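Local coordinates for protein prephenate dehydrogenase (Corynebacterium glutamicum ATCC 13032, PDB 3KTD) that probably oxidises prephenate with NAD+ or NADP+, and pairs as a two-chain assembly through a largely helical dimerization domain, at residues A[277-280]-A[281-285]; A[286-289]-A[290-293]. One frame throughout, in Å; residues are numbered along the deposited sequence. Where two conformers were deposited one is given.

How the contacts relate
Followed from the N terminus, the two contacts come in series on one helix, 278-293, late in the chain. Contact 1 (277-285) opens at the N-cap residue Ile277 and covers the first turns; contact 2 (286-293) begins at the next residue and runs to the helix end. Neither encloses a loop, and they neither nest nor cross; their centres lie about 13 Å apart. In contact 1, Ile277 and Leu280 pack on helix 249-270 of the same chain. Both contacts touch the second subunit, so the helix joins its own helical domain to the partner chain along its length. Asn283 O accepts a hydrogen bond from Ser287 OG, and Asn283 OD1 a weak one from Arg286 NH2.

Contact 1 (A[277-280]-A[281-285])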
loop_
_atom_site.group_PDB
_atom_site.type_symbol
_atom_site.label_atom_id
_atom_site.label_comp_id
_atom_site.label_asym_id
_atom_site.label_seq_id
_atom_site.Cartn_x
_atom_site.Cartn_y
_atom_site.Cartn_z
ATOM N N ILE A 277 -9.479 5.291 -18.893
ATOM C CA ILE A 277 -8.283 4.578 -18.436
ATOM C C ILE A 277 -8.530 3.068 -18.379
ATOM O O ILE A 277 -8.116 2.421 -17.418
ATOM C CB ILE A 277 -7.764 5.084 -17.042
ATOM C CG1 ILE A 277 -8.881 5.042 -15.989
ATOM C CG2 ILE A 277 -7.192 6.496 -17.147
ATOM C CD1 ILE A 277 -8.365 4.864 -14.568
ATOM N N GLU A 278 -9.197 2.509 -19.395
ATOM C CA GLU A 278 -9.417 1.052 -19.460
ATOM C C GLU A 278 -8.111 0.302 -19.348
ATOM O O GLU A 278 -7.958 -0.545 -18.482
ATOM C CB GLU A 278 -10.068 0.598 -20.775
ATOM C CG GLU A 278 -11.563 0.430 -20.719
ATOM C CD GLU A 278 -12.116 -0.505 -21.794
ATOM O OE1 GLU A 278 -11.434 -1.507 -22.122
ATOM O OE2 GLU A 278 -13.246 -0.245 -22.288
ATOM N N GLN A 279 -7.190 0.608 -20.254
ATOM C CA GLN A 279 -5.901 -0.073 -20.305
ATOM C C GLN A 279 -5.215 -0.109 -18.931
ATOM O O GLN A 279 -4.861 -1.179 -18.449
ATOM C CB GLN A 279 -4.994 0.548 -21.383
ATOM C CG GLN A 279 -3.558 0.023 -21.366
ATOM C CD GLN A 279 -2.808 0.264 -22.677
ATOM O OE1 GLN A 279 -3.409 0.273 -23.755
ATOM N NE2 GLN A 279 -1.486 0.431 -22.589
ATOM N N LEU A 280 -5.062 1.042 -18.291
ATOM C CA LEU A 280 -4.426 1.082 -16.976
ATOM C C LEU A 280 -5.182 0.220 -15.960
ATOM O O LEU A 280 -4.567 -0.509 -15.177
ATOM C CB LEU A 280 -4.358 2.517 -16.461
ATOM C CG LEU A 280 -3.677 2.686 -15.108
ATOM C CD1 LEU A 280 -2.190 2.443 -15.246
ATOM C CD2 LEU A 280 -3.959 4.063 -14.547
ATOM N N ALA A 281 -6.513 0.323 -15.985
ATOM C CA ALA A 281 -7.374 -0.375 -15.042
ATOM C C ALA A 281 -7.450 -1.886 -15.255
ATOM O O ALA A 281 -7.342 -2.628 -14.285
ATOM C CB ALA A 281 -8.769 0.220 -15.068
ATOM N N ASP A 282 -7.661 -2.348 -16.490
ATOM C CA ASP A 282 -7.740 -3.770 -16.781
ATOM C C ASP A 282 -6.358 -4.399 -16.527
ATOM O O ASP A 282 -6.245 -5.433 -15.894
ATOM C CB ASP A 282 -8.201 -3.990 -18.232
ATOM C CG ASP A 282 -9.578 -3.357 -18.533
ATOM O OD1 ASP A 282 -10.320 -2.997 -17.593
ATOM O OD2 ASP A 282 -9.925 -3.229 -19.726
ATOM N N ASN A 283 -5.302 -3.742 -17.018
ATOM C CA ASN A 283 -3.917 -4.227 -16.829
ATOM C C ASN A 283 -3.468 -4.284 -15.372
ATOM O O ASN A 283 -2.818 -5.242 -14.942
ATOM C CB ASN A 283 -2.900 -3.339 -17.557
ATOM C CG ASN A 283 -2.875 -3.562 -19.047
ATOM O OD1 ASN A 283 -3.744 -4.223 -19.615
ATOM N ND2 ASN A 283 -1.864 -3.005 -19.693
ATOM N N GLY A 284 -3.777 -3.228 -14.630
ATOM C CA GLY A 284 -3.437 -3.159 -13.216
ATOM C C GLY A 284 -4.100 -4.272 -12.436
ATOM O O GLY A 284 -3.443 -5.003 -11.697
ATOM N N TYR A 285 -5.405 -4.418 -12.634
ATOM C CA TYR A 285 -6.176 -5.455 -11.972
ATOM C C TYR A 285 -5.633 -6.847 -12.241
ATOM O O TYR A 285 -5.503 -7.665 -11.342
ATOM C CB TYR A 285 -7.629 -5.400 -12.438
ATOM C CG TYR A 285 -8.489 -6.502 -11.868
ATOM C CD1 TYR A 285 -8.823 -6.521 -10.516
ATOM C CD2 TYR A 285 -8.972 -7.525 -12.676
ATOM C CE1 TYR A 285 -9.609 -7.535 -9.983
ATOM C CE2 TYR A 285 -9.765 -8.537 -12.153
ATOM C CZ TYR A 285 -10.079 -8.533 -10.806
ATOM O OH TYR A 285 -10.857 -9.529 -10.283
#
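With CG anti to the carbonyl carbon (chi1 -76°), Asn283, whose first side-chain bond points toward the preceding turn, has its CG beside Gln279 O, 3.2 Å away. The amide planes of Gln279 and Asn283 are 28° apart, and Gln279 CG is 3.9 Å from Asn283 ND2. Asp282 has the same first torsion in one of its modelled conformers, which sets its carboxylate near Glu278; the approach of Glu278 OE1 to Asp282 OD2, two acceptors of like charge, is doubtful because it holds for that modelled position alone. Glu278 also has a long, weak ion pair with Arg242 of the second subunit. Beneath these side chains run four backbone bonds: Ala281 N to Ile277 O, Asp282 N to Glu278 O, Asn283 N to Gln279 O, and Gly284 N to Leu280 O. Leu280 is buried, packing on Ile262 and Ala266 of helix 249-270 and on Ile203 of the second subunit. Ile277 occupies the N-cap position, and the successive i to i+4 bonds identify the first turns of an alpha-helix at the subunit interface of the dimerization domain.

Contact 2 (A[286-289]-A[290-293]); sequences RSRI and RYEA
Arg288 and Glu292 form an i to i+4 salt bridge on the last turns of an alpha-helix: Arg288 NE donates to Glu292 OE2 over 2.8 Å in a bent bond, 136° at the hydrogen, and Arg288 NH2 adds a weak bond to the same oxygen at 3.1 Å. The arginine chain bends at chi2 (57°), which brings NE and NH2 beside Glu292 OE2. The two flat groups stand 76° apart, and NE meets OE2 from above the carboxylate plane. Glu292 CG lies over one guanidinium face. Arg288 NH1, weakly bonded to Arg228 O and Thr231 OG1 of the second subunit, also approaches Tyr291 CD2 at 3.7 Å; the tyrosine ring packs edge-to-face with Tyr227 of that subunit. Backbone bonds join Arg290 N to Arg286 O, Tyr291 N to Ser287 O, Glu292 N to Arg288 O and Ala293 N to Ile289 O. Arg290 runs beside Arg286, and its NH2 forms a salt bridge with Asp213 of the second subunit, while Ser287 OG bonds back to Asn283 O. Farther out, Ile289 CD1 rests 3.8 Å from Glu292 OE1. Over the centre of the Arg290 guanidinium, 4.1 Å above its plane, sits the carbonyl oxygen of Arg286.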
loop_
_atom_site.group_PDB
_atom_site.type_symbol
_atom_site.label_atom_id
_atom_site.label_comp_id
_atom_site.label_asym_id
_atom_site.label_seq_id
_atom_site.Cartn_x
_atom_site.Cartn_y
_atom_site.Cartn_z
ATOM N N ARG A 286 -5.328 -7.100 -13.497
ATOM C CA ARG A 286 -4.908 -8.407 -13.939
ATOM C C ARG A 286 -3.549 -8.729 -13.319
ATOM O O ARG A 286 -3.303 -9.847 -12.871
ATOM C CB ARG A 286 -4.818 -8.386 -15.462
ATOM C CG ARG A 286 -5.535 -9.485 -16.152
ATOM C CD ARG A 286 -5.923 -9.043 -17.533
ATOM N NE ARG A 286 -4.764 -8.527 -18.254
ATOM C CZ ARG A 286 -4.778 -7.493 -19.092
ATOM N NH1 ARG A 286 -5.892 -6.806 -19.326
ATOM N NH2 ARG A 286 -3.648 -7.116 -19.671
ATOM N N SER A 287 -2.679 -7.730 -13.290
ATOM C CA SER A 287 -1.347 -7.875 -12.723
ATOM C C SER A 287 -1.412 -8.139 -11.230
ATOM O O SER A 287 -0.720 -9.013 -10.713
ATOM C CB SER A 287 -0.529 -6.612 -12.991
ATOM O OG SER A 287 -0.197 -6.509 -14.360
ATOM N N ARG A 288 -2.241 -7.369 -10.544
ATOM C CA ARG A 288 -2.471 -7.554 -9.122
ATOM C C ARG A 288 -3.031 -8.944 -8.826
ATOM O O ARG A 288 -2.676 -9.541 -7.820
ATOM C CB ARG A 288 -3.413 -6.461 -8.602
ATOM C CG ARG A 288 -3.921 -6.635 -7.178
ATOM C CD ARG A 288 -2.808 -6.750 -6.145
ATOM N NE ARG A 288 -3.357 -7.039 -4.824
ATOM C CZ ARG A 288 -2.680 -6.983 -3.682
ATOM N NH1 ARG A 288 -1.399 -6.618 -3.646
ATOM N NH2 ARG A 288 -3.309 -7.271 -2.552
ATOM N N ILE A 289 -3.896 -9.460 -9.695
ATOM C CA ILE A 289 -4.457 -10.786 -9.504
ATOM C C ILE A 289 -3.367 -11.840 -9.647
ATOM O O ILE A 289 -3.336 -12.796 -8.879
ATOM C CB ILE A 289 -5.636 -11.069 -10.473
ATOM C CG1 ILE A 289 -6.839 -10.171 -10.140
ATOM C CG2 ILE A 289 -6.068 -12.525 -10.418
ATOM C CD1 ILE A 289 -7.350 -10.280 -8.720
ATOM N N ARG A 290 -2.477 -11.664 -10.624
ATOM C CA ARG A 290 -1.335 -12.573 -10.795
ATOM C C ARG A 290 -0.421 -12.577 -9.564
ATOM O O ARG A 290 0.069 -13.634 -9.167
ATOM C CB ARG A 290 -0.530 -12.276 -12.077
ATOM C CG ARG A 290 -1.172 -12.872 -13.349
ATOM C CD ARG A 290 -0.235 -12.866 -14.588
ATOM N NE ARG A 290 -0.078 -11.533 -15.195
ATOM C CZ ARG A 290 -0.939 -10.963 -16.048
ATOM N NH1 ARG A 290 -2.050 -11.589 -16.433
ATOM N NH2 ARG A 290 -0.688 -9.747 -16.529
ATOM N N TYR A 291 -0.206 -11.410 -8.955
ATOM C CA TYR A 291 0.607 -11.340 -7.740
ATOM C C TYR A 291 -0.057 -12.105 -6.580
ATOM O O TYR A 291 0.570 -12.983 -5.965
ATOM C CB TYR A 291 0.882 -9.896 -7.327
ATOM C CG TYR A 291 1.462 -9.806 -5.934
ATOM C CD1 TYR A 291 2.774 -10.205 -5.678
ATOM C CD2 TYR A 291 0.690 -9.368 -4.861
ATOM C CE1 TYR A 291 3.301 -10.147 -4.404
ATOM C CE2 TYR A 291 1.215 -9.301 -3.580
ATOM C CZ TYR A 291 2.514 -9.698 -3.357
ATOM O OH TYR A 291 3.034 -9.641 -2.084
ATOM N N GLU A 292 -1.315 -11.772 -6.286
ATOM C CA GLU A 292 -2.052 -12.445 -5.218
ATOM C C GLU A 292 -2.055 -13.949 -5.411
ATOM O O GLU A 292 -1.826 -14.700 -4.472
ATOM C CB GLU A 292 -3.488 -11.962 -5.157
ATOM C CG GLU A 292 -3.658 -10.578 -4.574
ATOM C CD GLU A 292 -5.078 -10.061 -4.716
ATOM O OE1 GLU A 292 -5.932 -10.786 -5.276
ATOM O OE2 GLU A 292 -5.347 -8.928 -4.264
ATOM N N ALA A 293 -2.330 -14.371 -6.638
ATOM C CA ALA A 293 -2.350 -15.781 -7.009
ATOM C C ALA A 293 -1.110 -16.538 -6.532
ATOM O O ALA A 293 -1.226 -17.650 -6.037
ATOM C CB ALA A 293 -2.485 -15.910 -8.496
#